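Local coordinates for protein sulfate transporter 4.1, chloroplastic (Arabidopsis thaliana, PDB 7LHV) that cotransports sulfate with protons across a chloroplast membrane as a member of the SLC26/SulP family and may play a role in regulating sulfate assimilation, at residues Ile201-Ile209 with Gly484-Val492; Gly317-Arg325 with Leu378-Pro386. All coordinates share one frame; numbering follows the deposited sequence.

Interaction 1 of 2, residues Ile201-Ile209 with Gly484-Val492; sequences IRFISHSVI and GVGFSLAFV. With S1P ((2S,3R,4E)-2-amino-3-hydroxyoctadec-4-en-1-yl dihydrogen phosphate), chain F.
The buried seam where the turn leading into helix 206-229 and the first residues of that helix pack on helix 477-496, beside the dimer interface of the transporter, is built round one aromatic side chain, Phe-203, against Leu-489. The ring's CE2 lies 3.5 Å from Leu-489 CG, and CZ sits nearly as close. One turn further on, Val-492 CG2 meets Phe-203 CD2 at 4.0 Å, its side chain crossing the phenylalanine at about a right angle. A first torsion of 75° sets the ring between its own backbone N and carbonyl carbon, and Ile-204 CG1 packs over the centre of one face. Ile-204 also extends CD1 to Val-485 CG2, at 4.0 Å.

Where the backbones come near, small residues make room: Val-208 CG1 rests 3.7 Å from Gly-484 CA. Ser-488 faces the other segment, yet its OG bonds back to Gly-484 O (3.2 Å), which Ser-488 N reaches from the opposite face of that carbonyl. Ser-205, the N-cap of helix 206-229, likewise turns to its own helix, accepting a weak bond from Val-208 N.

Away from Phe-203, helix 477-496 borders a bound sphingosine 1-phosphate: Ala-490 CB lies 3.5 Å from the lipid's O3, while lipid C8 lies over one face of the Phe-487 ring and N2 over one face of Phe-491. Leu-489 packs on Leu-489 of the second subunit, and Phe-539 of that subunit touches Ser-205 and Val-492. By comparison with relatives, these are probably the first and last membrane helices of the SLC26 gate domain, the part at the subunit boundary.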
ATOM      1  N   ILE A 201      -3.870  -9.025  -1.809  1.00 54.29           N
ATOM      2  CA  ILE A 201      -4.811  -8.375  -2.702  1.00 54.29           C
ATOM      3  C   ILE A 201      -6.165  -8.137  -2.041  1.00 54.29           C
ATOM      4  O   ILE A 201      -6.847  -7.165  -2.387  1.00 54.29           O
ATOM      5  CB  ILE A 201      -4.968  -9.199  -3.997  1.00 54.29           C
ATOM      6  CG1 ILE A 201      -3.616  -9.366  -4.682  1.00 54.29           C
ATOM      7  CG2 ILE A 201      -5.928  -8.534  -4.961  1.00 54.29           C
ATOM      8  CD1 ILE A 201      -2.983  -8.060  -5.089  1.00 54.29           C
ATOM      9  N   ARG A 202      -6.557  -8.966  -1.075  1.00 53.93           N
ATOM     10  CA  ARG A 202      -7.886  -8.895  -0.480  1.00 53.93           C
ATOM     11  C   ARG A 202      -8.103  -7.659   0.381  1.00 53.93           C
ATOM     12  O   ARG A 202      -9.157  -7.558   1.017  1.00 53.93           O
ATOM     13  CB  ARG A 202      -8.151 -10.156   0.343  1.00 53.93           C
ATOM     14  CG  ARG A 202      -7.986 -11.439  -0.447  1.00 53.93           C
ATOM     15  CD  ARG A 202      -8.316 -12.662   0.393  1.00 53.93           C
ATOM     16  NE  ARG A 202      -7.613 -13.846  -0.082  1.00 53.93           N
ATOM     17  CZ  ARG A 202      -7.937 -14.524  -1.175  1.00 53.93           C
ATOM     18  NH1 ARG A 202      -8.976 -14.180  -1.918  1.00 53.93           N
ATOM     19  NH2 ARG A 202      -7.203 -15.572  -1.530  1.00 53.93           N
ATOM     20  N   PHE A 203      -7.154  -6.727   0.432  1.00 48.71           N
ATOM     21  CA  PHE A 203      -7.390  -5.464   1.116  1.00 48.71           C
ATOM     22  C   PHE A 203      -8.246  -4.507   0.301  1.00 48.71           C
ATOM     23  O   PHE A 203      -8.682  -3.484   0.837  1.00 48.71           O
ATOM     24  CB  PHE A 203      -6.059  -4.791   1.471  1.00 48.71           C
ATOM     25  CG  PHE A 203      -5.365  -4.160   0.298  1.00 48.71           C
ATOM     26  CD1 PHE A 203      -4.491  -4.893  -0.481  1.00 48.71           C
ATOM     27  CD2 PHE A 203      -5.582  -2.832  -0.026  1.00 48.71           C
ATOM     28  CE1 PHE A 203      -3.854  -4.320  -1.559  1.00 48.71           C
ATOM     29  CE2 PHE A 203      -4.951  -2.258  -1.102  1.00 48.71           C
ATOM     30  CZ  PHE A 203      -4.084  -3.002  -1.869  1.00 48.71           C
ATOM     31  N   ILE A 204      -8.486  -4.805  -0.975  1.00 50.22           N
ATOM     32  CA  ILE A 204      -9.256  -3.909  -1.829  1.00 50.22           C
ATOM     33  C   ILE A 204     -10.720  -3.956  -1.419  1.00 50.22           C
ATOM     34  O   ILE A 204     -11.309  -5.036  -1.284  1.00 50.22           O
ATOM     35  CB  ILE A 204      -9.070  -4.282  -3.304  1.00 50.22           C
ATOM     36  CG1 ILE A 204      -7.589  -4.239  -3.671  1.00 50.22           C
ATOM     37  CG2 ILE A 204      -9.858  -3.344  -4.191  1.00 50.22           C
ATOM     38  CD1 ILE A 204      -7.276  -4.820  -5.020  1.00 50.22           C
ATOM     39  N   SER A 205     -11.314  -2.784  -1.216  1.00 51.43           N
ATOM     40  CA  SER A 205     -12.683  -2.708  -0.735  1.00 51.43           C
ATOM     41  C   SER A 205     -13.651  -3.256  -1.773  1.00 51.43           C
ATOM     42  O   SER A 205     -13.392  -3.221  -2.977  1.00 51.43           O
ATOM     43  CB  SER A 205     -13.048  -1.267  -0.388  1.00 51.43           C
ATOM     44  OG  SER A 205     -13.084  -0.460  -1.547  1.00 51.43           O
ATOM     45  N   HIS A 206     -14.778  -3.781  -1.290  1.00 53.13           N
ATOM     46  CA  HIS A 206     -15.776  -4.326  -2.200  1.00 53.13           C
ATOM     47  C   HIS A 206     -16.455  -3.233  -3.012  1.00 53.13           C
ATOM     48  O   HIS A 206     -16.941  -3.498  -4.115  1.00 53.13           O
ATOM     49  CB  HIS A 206     -16.817  -5.131  -1.425  1.00 53.13           C
ATOM     50  CG  HIS A 206     -17.887  -5.719  -2.290  1.00 53.13           C
ATOM     51  ND1 HIS A 206     -17.624  -6.662  -3.260  1.00 53.13           N
ATOM     52  CD2 HIS A 206     -19.220  -5.493  -2.337  1.00 53.13           C
ATOM     53  CE1 HIS A 206     -18.750  -6.995  -3.865  1.00 53.13           C
ATOM     54  NE2 HIS A 206     -19.734  -6.300  -3.322  1.00 53.13           N
ATOM     55  N   SER A 207     -16.506  -2.006  -2.489  1.00 50.88           N
ATOM     56  CA  SER A 207     -17.088  -0.905  -3.249  1.00 50.88           C
ATOM     57  C   SER A 207     -16.277  -0.614  -4.504  1.00 50.88           C
ATOM     58  O   SER A 207     -16.842  -0.354  -5.571  1.00 50.88           O
ATOM     59  CB  SER A 207     -17.182   0.342  -2.375  1.00 50.88           C
ATOM     60  OG  SER A 207     -17.814   0.044  -1.145  1.00 50.88           O
ATOM     61  N   VAL A 208     -14.950  -0.647  -4.389  1.00 48.57           N
ATOM     62  CA  VAL A 208     -14.092  -0.407  -5.544  1.00 48.57           C
ATOM     63  C   VAL A 208     -14.318  -1.474  -6.606  1.00 48.57           C
ATOM     64  O   VAL A 208     -14.458  -1.169  -7.798  1.00 48.57           O
ATOM     65  CB  VAL A 208     -12.622  -0.346  -5.097  1.00 48.57           C
ATOM     66  CG1 VAL A 208     -11.698  -0.619  -6.260  1.00 48.57           C
ATOM     67  CG2 VAL A 208     -12.316   1.004  -4.481  1.00 48.57           C
ATOM     68  N   ILE A 209     -14.371  -2.740  -6.189  1.00 50.07           N
ATOM     69  CA  ILE A 209     -14.590  -3.833  -7.130  1.00 50.07           C
ATOM     70  C   ILE A 209     -15.961  -3.712  -7.779  1.00 50.07           C
ATOM     71  O   ILE A 209     -16.112  -3.929  -8.985  1.00 50.07           O
ATOM     72  CB  ILE A 209     -14.420  -5.187  -6.420  1.00 50.07           C
ATOM     73  CG1 ILE A 209     -13.017  -5.303  -5.829  1.00 50.07           C
ATOM     74  CG2 ILE A 209     -14.683  -6.326  -7.382  1.00 50.07           C
ATOM     75  CD1 ILE A 209     -12.886  -6.395  -4.801  1.00 50.07           C
ATOM     76  N   GLY A 484      -8.568   2.721  -8.197  1.00 48.81           N
ATOM     77  CA  GLY A 484      -9.222   1.967  -7.139  1.00 48.81           C
ATOM     78  C   GLY A 484      -8.237   1.361  -6.159  1.00 48.81           C
ATOM     79  O   GLY A 484      -8.413   1.453  -4.940  1.00 48.81           O
ATOM     80  N   VAL A 485      -7.173   0.745  -6.679  1.00 49.75           N
ATOM     81  CA  VAL A 485      -6.163   0.150  -5.810  1.00 49.75           C
ATOM     82  C   VAL A 485      -5.464   1.227  -4.991  1.00 49.75           C
ATOM     83  O   VAL A 485      -5.196   1.042  -3.796  1.00 49.75           O
ATOM     84  CB  VAL A 485      -5.161  -0.675  -6.637  1.00 49.75           C
ATOM     85  CG1 VAL A 485      -4.010  -1.138  -5.768  1.00 49.75           C
ATOM     86  CG2 VAL A 485      -5.857  -1.862  -7.271  1.00 49.75           C
ATOM     87  N   GLY A 486      -5.163   2.368  -5.611  1.00 49.67           N
ATOM     88  CA  GLY A 486      -4.503   3.439  -4.890  1.00 49.67           C
ATOM     89  C   GLY A 486      -5.359   4.019  -3.784  1.00 49.67           C
ATOM     90  O   GLY A 486      -4.862   4.318  -2.701  1.00 49.67           O
ATOM     91  N   PHE A 487      -6.656   4.194  -4.041  1.00 49.73           N
ATOM     92  CA  PHE A 487      -7.541   4.712  -3.005  1.00 49.73           C
ATOM     93  C   PHE A 487      -7.722   3.706  -1.875  1.00 49.73           C
ATOM     94  O   PHE A 487      -7.773   4.087  -0.699  1.00 49.73           O
ATOM     95  CB  PHE A 487      -8.885   5.102  -3.611  1.00 49.73           C
ATOM     96  CG  PHE A 487      -8.984   6.554  -3.966  1.00 49.73           C
ATOM     97  CD1 PHE A 487      -9.187   7.506  -2.984  1.00 49.73           C
ATOM     98  CD2 PHE A 487      -8.859   6.968  -5.277  1.00 49.73           C
ATOM     99  CE1 PHE A 487      -9.273   8.845  -3.309  1.00 49.73           C
ATOM    100  CE2 PHE A 487      -8.943   8.305  -5.607  1.00 49.73           C
ATOM    101  CZ  PHE A 487      -9.150   9.244  -4.622  1.00 49.73           C
ATOM    102  N   SER A 488      -7.813   2.415  -2.207  1.00 47.89           N
ATOM    103  CA  SER A 488      -7.879   1.401  -1.161  1.00 47.89           C
ATOM    104  C   SER A 488      -6.617   1.407  -0.307  1.00 47.89           C
ATOM    105  O   SER A 488      -6.692   1.322   0.926  1.00 47.89           O
ATOM    106  CB  SER A 488      -8.102   0.024  -1.780  1.00 47.89           C
ATOM    107  OG  SER A 488      -9.395  -0.067  -2.349  1.00 47.89           O
ATOM    108  N   LEU A 489      -5.448   1.514  -0.944  1.00 46.69           N
ATOM    109  CA  LEU A 489      -4.198   1.596  -0.192  1.00 46.69           C
ATOM    110  C   LEU A 489      -4.146   2.855   0.659  1.00 46.69           C
ATOM    111  O   LEU A 489      -3.673   2.821   1.799  1.00 46.69           O
ATOM    112  CB  LEU A 489      -3.003   1.553  -1.140  1.00 46.69           C
ATOM    113  CG  LEU A 489      -2.409   0.177  -1.412  1.00 46.69           C
ATOM    114  CD1 LEU A 489      -1.296   0.278  -2.435  1.00 46.69           C
ATOM    115  CD2 LEU A 489      -1.903  -0.427  -0.119  1.00 46.69           C
ATOM    116  N   ALA A 490      -4.611   3.981   0.118  1.00 48.60           N
ATOM    117  CA  ALA A 490      -4.607   5.222   0.879  1.00 48.60           C
ATOM    118  C   ALA A 490      -5.473   5.099   2.119  1.00 48.60           C
ATOM    119  O   ALA A 490      -5.091   5.563   3.197  1.00 48.60           O
ATOM    120  CB  ALA A 490      -5.085   6.377   0.004  1.00 48.60           C
ATOM    121  N   PHE A 491      -6.639   4.466   1.993  1.00 51.32           N
ATOM    122  CA  PHE A 491      -7.519   4.336   3.151  1.00 51.32           C
ATOM    123  C   PHE A 491      -6.978   3.322   4.154  1.00 51.32           C
ATOM    124  O   PHE A 491      -7.121   3.508   5.369  1.00 51.32           O
ATOM    125  CB  PHE A 491      -8.926   3.977   2.690  1.00 51.32           C
ATOM    126  CG  PHE A 491      -9.742   5.173   2.309  1.00 51.32           C
ATOM    127  CD1 PHE A 491     -10.154   6.078   3.268  1.00 51.32           C
ATOM    128  CD2 PHE A 491     -10.065   5.414   0.988  1.00 51.32           C
ATOM    129  CE1 PHE A 491     -10.890   7.188   2.917  1.00 51.32           C
ATOM    130  CE2 PHE A 491     -10.799   6.522   0.632  1.00 51.32           C
ATOM    131  CZ  PHE A 491     -11.214   7.408   1.599  1.00 51.32           C
ATOM    132  N   VAL A 492      -6.333   2.256   3.671  1.00 48.77           N
ATOM    133  CA  VAL A 492      -5.682   1.314   4.581  1.00 48.77           C
ATOM    134  C   VAL A 492      -4.579   2.011   5.366  1.00 48.77           C
ATOM    135  O   VAL A 492      -4.455   1.837   6.586  1.00 48.77           O
ATOM    136  CB  VAL A 492      -5.138   0.106   3.795  1.00 48.77           C
ATOM    137  CG1 VAL A 492      -4.091  -0.630   4.608  1.00 48.77           C
ATOM    138  CG2 VAL A 492      -6.266  -0.829   3.420  1.00 48.77           C
TER
HETATM  139  C1  S1P F1004      -8.503  12.112   1.917  1.00 66.34           C
HETATM  140  O1  S1P F1004      -8.236  11.901   3.317  1.00 66.34           O
HETATM  141  C2  S1P F1004      -8.355  10.718   1.361  1.00 66.34           C
HETATM  142  N2  S1P F1004      -7.686   9.884   2.356  1.00 66.34           N
HETATM  143  C3  S1P F1004      -7.491  10.617   0.103  1.00 66.34           C
HETATM  144  O3  S1P F1004      -6.652   9.492   0.335  1.00 66.34           O
HETATM  145  C4  S1P F1004      -6.659  11.828  -0.148  1.00 66.34           C
HETATM  146  C5  S1P F1004      -5.902  12.023  -1.209  1.00 66.34           C
HETATM  147  C6  S1P F1004      -5.668  11.153  -2.394  1.00 66.34           C
HETATM  148  C7  S1P F1004      -4.628  10.069  -2.214  1.00 66.34           C
HETATM  149  C8  S1P F1004      -5.024   8.787  -2.891  1.00 66.34           C
HETATM  150  C9  S1P F1004      -3.985   8.241  -3.839  1.00 66.34           C
HETATM  151  C10 S1P F1004      -2.906   7.443  -3.150  1.00 66.34           C
HETATM  152  C11 S1P F1004      -1.976   6.714  -4.090  1.00 66.34           C
HETATM  153  C12 S1P F1004      -1.107   5.679  -3.405  1.00 66.34           C
HETATM  154  C13 S1P F1004      -1.436   5.471  -1.953  1.00 66.34           C
HETATM  155  C14 S1P F1004      -0.293   4.934  -1.133  1.00 66.34           C
HETATM  156  C15 S1P F1004       0.895   4.497  -1.950  1.00 66.34           C
HETATM  157  C16 S1P F1004       2.227   5.015  -1.440  1.00 66.34           C
HETATM  158  P22 S1P F1004      -9.300  11.619   4.468  1.00 66.34           P
HETATM  159  O23 S1P F1004     -10.621  12.230   4.061  1.00 66.34           O
HETATM  160  O24 S1P F1004      -9.470  10.134   4.524  1.00 66.34           O
HETATM  161  O25 S1P F1004      -8.796  12.151   5.722  1.00 66.34           O

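Interaction 2 of 2, residues Gly317-Arg325 with Leu378-Pro386; sequences GLPTFSFPR and LGSLFSAYP
Phe-321 presents its ring edge to the face of Phe-382 in a T-shaped stack, with centroids 5.6 Å apart and planes at 79°. CD1 of Phe-321 comes to 3.8 Å from Phe-382 CE2, while the Phe-321 CA lies over a face of the Phe-382 ring. With CG anti to the backbone N (chi1 -171°), the Phe-321 side chain runs alongside Leu-381, pointing the same way, and its CE1 touches Leu-381 CD1 at 3.6 Å. The other leucine branch, CD2, packs over one face of Phe-323, offset toward the rim, so Leu-381 is gripped by two aromatic rings.

The backbone adds one nearly straight hydrogen bond, Ser-322 N to Leu-381 O (3.2 Å, 169°), received at the last turn of helix 365-381. Beyond the helix end, Pro-319 CB approaches Phe-382 O at 3.4 Å. Val-133 and Tyr-129 of helix 125-141 touch Phe-382 and Pro-319 respectively, and Ser-380 turns its hydroxyl back to Asn-376 O.

An extended loop is thus laid across the C-terminal end of a membrane helix, just before the chain enters strand 388-389. That strand pairs antiparallel with strand 149-150, consistent with the core domain of SLC26 transporters, where two short strands each lead into a helix.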
ATOM      1  N   GLY A 317     -13.682 -30.487 -34.105  1.00 73.14           N
ATOM      2  CA  GLY A 317     -12.735 -31.381 -33.473  1.00 73.14           C
ATOM      3  C   GLY A 317     -12.154 -30.844 -32.184  1.00 73.14           C
ATOM      4  O   GLY A 317     -12.169 -29.634 -31.942  1.00 73.14           O
ATOM      5  N   LEU A 318     -11.639 -31.741 -31.348  1.00 66.77           N
ATOM      6  CA  LEU A 318     -11.037 -31.336 -30.091  1.00 66.77           C
ATOM      7  C   LEU A 318      -9.718 -30.607 -30.344  1.00 66.77           C
ATOM      8  O   LEU A 318      -9.025 -30.883 -31.326  1.00 66.77           O
ATOM      9  CB  LEU A 318     -10.795 -32.552 -29.205  1.00 66.77           C
ATOM     10  CG  LEU A 318     -11.999 -33.464 -28.974  1.00 66.77           C
ATOM     11  CD1 LEU A 318     -11.606 -34.665 -28.136  1.00 66.77           C
ATOM     12  CD2 LEU A 318     -13.131 -32.697 -28.319  1.00 66.77           C
ATOM     13  N   PRO A 319      -9.354 -29.665 -29.477  1.00 66.12           N
ATOM     14  CA  PRO A 319      -8.064 -28.986 -29.629  1.00 66.12           C
ATOM     15  C   PRO A 319      -6.901 -29.942 -29.421  1.00 66.12           C
ATOM     16  O   PRO A 319      -7.002 -30.932 -28.692  1.00 66.12           O
ATOM     17  CB  PRO A 319      -8.100 -27.907 -28.542  1.00 66.12           C
ATOM     18  CG  PRO A 319      -9.083 -28.404 -27.547  1.00 66.12           C
ATOM     19  CD  PRO A 319     -10.116 -29.149 -28.329  1.00 66.12           C
ATOM     20  N   THR A 320      -5.788 -29.635 -30.079  1.00 68.75           N
ATOM     21  CA  THR A 320      -4.583 -30.446 -30.005  1.00 68.75           C
ATOM     22  C   THR A 320      -3.524 -29.767 -29.145  1.00 68.75           C
ATOM     23  O   THR A 320      -3.526 -28.548 -28.956  1.00 68.75           O
ATOM     24  CB  THR A 320      -4.022 -30.713 -31.405  1.00 68.75           C
ATOM     25  OG1 THR A 320      -3.752 -29.467 -32.059  1.00 68.75           O
ATOM     26  CG2 THR A 320      -5.016 -31.511 -32.232  1.00 68.75           C
ATOM     27  N   PHE A 321      -2.611 -30.582 -28.619  1.00 67.86           N
ATOM     28  CA  PHE A 321      -1.544 -30.070 -27.772  1.00 67.86           C
ATOM     29  C   PHE A 321      -0.591 -29.202 -28.583  1.00 67.86           C
ATOM     30  O   PHE A 321      -0.165 -29.585 -29.677  1.00 67.86           O
ATOM     31  CB  PHE A 321      -0.783 -31.226 -27.125  1.00 67.86           C
ATOM     32  CG  PHE A 321       0.199 -30.793 -26.074  1.00 67.86           C
ATOM     33  CD1 PHE A 321      -0.190 -30.674 -24.752  1.00 67.86           C
ATOM     34  CD2 PHE A 321       1.510 -30.503 -26.408  1.00 67.86           C
ATOM     35  CE1 PHE A 321       0.707 -30.276 -23.785  1.00 67.86           C
ATOM     36  CE2 PHE A 321       2.412 -30.104 -25.447  1.00 67.86           C
ATOM     37  CZ  PHE A 321       2.009 -29.990 -24.132  1.00 67.86           C
ATOM     38  N   SER A 322      -0.253 -28.035 -28.042  1.00 70.51           N
ATOM     39  CA  SER A 322       0.677 -27.124 -28.705  1.00 70.51           C
ATOM     40  C   SER A 322       1.203 -26.137 -27.678  1.00 70.51           C
ATOM     41  O   SER A 322       0.415 -25.423 -27.050  1.00 70.51           O
ATOM     42  CB  SER A 322      -0.004 -26.387 -29.859  1.00 70.51           C
ATOM     43  OG  SER A 322      -0.279 -27.262 -30.939  1.00 70.51           O
ATOM     44  N   PHE A 323       2.521 -26.097 -27.506  1.00 75.97           N
ATOM     45  CA  PHE A 323       3.124 -25.093 -26.648  1.00 75.97           C
ATOM     46  C   PHE A 323       2.962 -23.711 -27.276  1.00 75.97           C
ATOM     47  O   PHE A 323       2.903 -23.582 -28.500  1.00 75.97           O
ATOM     48  CB  PHE A 323       4.604 -25.388 -26.435  1.00 75.97           C
ATOM     49  CG  PHE A 323       4.892 -26.246 -25.240  1.00 75.97           C
ATOM     50  CD1 PHE A 323       5.083 -25.677 -23.992  1.00 75.97           C
ATOM     51  CD2 PHE A 323       4.990 -27.621 -25.366  1.00 75.97           C
ATOM     52  CE1 PHE A 323       5.354 -26.464 -22.890  1.00 75.97           C
ATOM     53  CE2 PHE A 323       5.262 -28.413 -24.269  1.00 75.97           C
ATOM     54  CZ  PHE A 323       5.444 -27.834 -23.030  1.00 75.97           C
ATOM     55  N   PRO A 324       2.873 -22.662 -26.460  1.00 80.25           N
ATOM     56  CA  PRO A 324       2.827 -21.303 -27.015  1.00 80.25           C
ATOM     57  C   PRO A 324       4.108 -20.967 -27.767  1.00 80.25           C
ATOM     58  O   PRO A 324       5.200 -21.411 -27.410  1.00 80.25           O
ATOM     59  CB  PRO A 324       2.656 -20.419 -25.775  1.00 80.25           C
ATOM     60  CG  PRO A 324       2.060 -21.328 -24.742  1.00 80.25           C
ATOM     61  CD  PRO A 324       2.659 -22.675 -25.004  1.00 80.25           C
ATOM     62  N   ARG A 325       3.961 -20.170 -28.825  1.00 87.46           N
ATOM     63  CA  ARG A 325       5.088 -19.794 -29.668  1.00 87.46           C
ATOM     64  C   ARG A 325       5.389 -18.302 -29.667  1.00 87.46           C
ATOM     65  O   ARG A 325       6.311 -17.875 -30.371  1.00 87.46           O
ATOM     66  CB  ARG A 325       4.852 -20.243 -31.117  1.00 87.46           C
ATOM     67  CG  ARG A 325       5.271 -21.669 -31.418  1.00 87.46           C
ATOM     68  CD  ARG A 325       4.120 -22.632 -31.216  1.00 87.46           C
ATOM     69  NE  ARG A 325       2.934 -22.215 -31.955  1.00 87.46           N
ATOM     70  CZ  ARG A 325       2.710 -22.493 -33.233  1.00 87.46           C
ATOM     71  NH1 ARG A 325       3.576 -23.192 -33.950  1.00 87.46           N
ATOM     72  NH2 ARG A 325       1.591 -22.058 -33.806  1.00 87.46           N
ATOM     73  N   LEU A 378      -3.021 -25.958 -18.079  1.00 51.48           N
ATOM     74  CA  LEU A 378      -3.394 -27.026 -19.002  1.00 51.48           C
ATOM     75  C   LEU A 378      -4.261 -26.510 -20.147  1.00 51.48           C
ATOM     76  O   LEU A 378      -4.099 -26.950 -21.295  1.00 51.48           O
ATOM     77  CB  LEU A 378      -4.099 -28.156 -18.259  1.00 51.48           C
ATOM     78  CG  LEU A 378      -3.212 -29.225 -17.613  1.00 51.48           C
ATOM     79  CD1 LEU A 378      -2.440 -29.978 -18.681  1.00 51.48           C
ATOM     80  CD2 LEU A 378      -2.265 -28.649 -16.577  1.00 51.48           C
ATOM     81  N   GLY A 379      -5.173 -25.577 -19.871  1.00 53.12           N
ATOM     82  CA  GLY A 379      -5.948 -24.984 -20.945  1.00 53.12           C
ATOM     83  C   GLY A 379      -5.075 -24.271 -21.960  1.00 53.12           C
ATOM     84  O   GLY A 379      -5.311 -24.364 -23.166  1.00 53.12           O
ATOM     85  N   SER A 380      -4.055 -23.554 -21.487  1.00 52.15           N
ATOM     86  CA  SER A 380      -3.114 -22.921 -22.402  1.00 52.15           C
ATOM     87  C   SER A 380      -2.389 -23.963 -23.234  1.00 52.15           C
ATOM     88  O   SER A 380      -2.192 -23.781 -24.441  1.00 52.15           O
ATOM     89  CB  SER A 380      -2.114 -22.081 -21.619  1.00 52.15           C
ATOM     90  OG  SER A 380      -2.779 -21.328 -20.629  1.00 52.15           O
ATOM     91  N   LEU A 381      -1.985 -25.066 -22.607  1.00 58.03           N
ATOM     92  CA  LEU A 381      -1.387 -26.153 -23.369  1.00 58.03           C
ATOM     93  C   LEU A 381      -2.347 -26.750 -24.388  1.00 58.03           C
ATOM     94  O   LEU A 381      -1.887 -27.361 -25.357  1.00 58.03           O
ATOM     95  CB  LEU A 381      -0.885 -27.254 -22.436  1.00 58.03           C
ATOM     96  CG  LEU A 381       0.285 -26.893 -21.525  1.00 58.03           C
ATOM     97  CD1 LEU A 381       0.868 -28.148 -20.910  1.00 58.03           C
ATOM     98  CD2 LEU A 381       1.343 -26.132 -22.297  1.00 58.03           C
ATOM     99  N   PHE A 382      -3.654 -26.587 -24.203  1.00 58.46           N
ATOM    100  CA  PHE A 382      -4.634 -27.111 -25.150  1.00 58.46           C
ATOM    101  C   PHE A 382      -5.453 -25.992 -25.785  1.00 58.46           C
ATOM    102  O   PHE A 382      -6.664 -26.123 -25.983  1.00 58.46           O
ATOM    103  CB  PHE A 382      -5.541 -28.135 -24.480  1.00 58.46           C
ATOM    104  CG  PHE A 382      -4.951 -29.508 -24.420  1.00 58.46           C
ATOM    105  CD1 PHE A 382      -5.130 -30.396 -25.464  1.00 58.46           C
ATOM    106  CD2 PHE A 382      -4.206 -29.906 -23.327  1.00 58.46           C
ATOM    107  CE1 PHE A 382      -4.583 -31.660 -25.414  1.00 58.46           C
ATOM    108  CE2 PHE A 382      -3.657 -31.167 -23.271  1.00 58.46           C
ATOM    109  CZ  PHE A 382      -3.846 -32.046 -24.315  1.00 58.46           C
ATOM    110  N   SER A 383      -4.800 -24.877 -26.115  1.00 55.93           N
ATOM    111  CA  SER A 383      -5.386 -23.792 -26.906  1.00 55.93           C
ATOM    112  C   SER A 383      -6.638 -23.208 -26.246  1.00 55.93           C
ATOM    113  O   SER A 383      -7.737 -23.245 -26.798  1.00 55.93           O
ATOM    114  CB  SER A 383      -5.695 -24.265 -28.329  1.00 55.93           C
ATOM    115  OG  SER A 383      -4.580 -24.917 -28.907  1.00 55.93           O
ATOM    116  N   ALA A 384      -6.451 -22.643 -25.056  1.00 51.28           N
ATOM    117  CA  ALA A 384      -7.528 -21.976 -24.341  1.00 51.28           C
ATOM    118  C   ALA A 384      -7.037 -20.650 -23.783  1.00 51.28           C
ATOM    119  O   ALA A 384      -5.849 -20.476 -23.510  1.00 51.28           O
ATOM    120  CB  ALA A 384      -8.070 -22.843 -23.202  1.00 51.28           C
ATOM    121  N   TYR A 385      -7.964 -19.717 -23.614  1.00 48.64           N
ATOM    122  CA  TYR A 385      -7.684 -18.405 -23.053  1.00 48.64           C
ATOM    123  C   TYR A 385      -8.255 -18.315 -21.639  1.00 48.64           C
ATOM    124  O   TYR A 385      -9.109 -19.126 -21.265  1.00 48.64           O
ATOM    125  CB  TYR A 385      -8.246 -17.307 -23.975  1.00 48.64           C
ATOM    126  CG  TYR A 385      -9.690 -16.908 -23.783  1.00 48.64           C
ATOM    127  CD1 TYR A 385     -10.708 -17.564 -24.458  1.00 48.64           C
ATOM    128  CD2 TYR A 385     -10.031 -15.840 -22.967  1.00 48.64           C
ATOM    129  CE1 TYR A 385     -12.026 -17.187 -24.297  1.00 48.64           C
ATOM    130  CE2 TYR A 385     -11.343 -15.459 -22.801  1.00 48.64           C
ATOM    131  CZ  TYR A 385     -12.334 -16.134 -23.470  1.00 48.64           C
ATOM    132  OH  TYR A 385     -13.642 -15.751 -23.305  1.00 48.64           O
ATOM    133  N   PRO A 386      -7.794 -17.363 -20.815  1.00 46.89           N
ATOM    134  CA  PRO A 386      -7.976 -17.491 -19.360  1.00 46.89           C
ATOM    135  C   PRO A 386      -9.426 -17.720 -18.951  1.00 46.89           C
ATOM    136  O   PRO A 386     -10.350 -17.097 -19.477  1.00 46.89           O
ATOM    137  CB  PRO A 386      -7.459 -16.154 -18.824  1.00 46.89           C
ATOM    138  CG  PRO A 386      -6.517 -15.685 -19.828  1.00 46.89           C
ATOM    139  CD  PRO A 386      -7.046 -16.137 -21.148  1.00 46.89           C
TER

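Interactions 1 and 2 join different parts of the membrane domain. Their centres lie 35 Å apart and their nearest atoms about 16 Å, without touching. Along the chain, interaction 2 is nested within the loop closed by interaction 1: residues 201-209 come first, then 317-325 and 378-386, and finally 484-492. Interaction 1 lies near the centre of the chain and beside the second subunit; interaction 2 lies farther out, untouched by any other chain. Helix 330-358 starts soon after residues 317-325 and its side chains meet residues 201-209. By comparison with relatives, the pair probably represents the gate and the core, whose relative movement is thought to carry the substrate across the membrane.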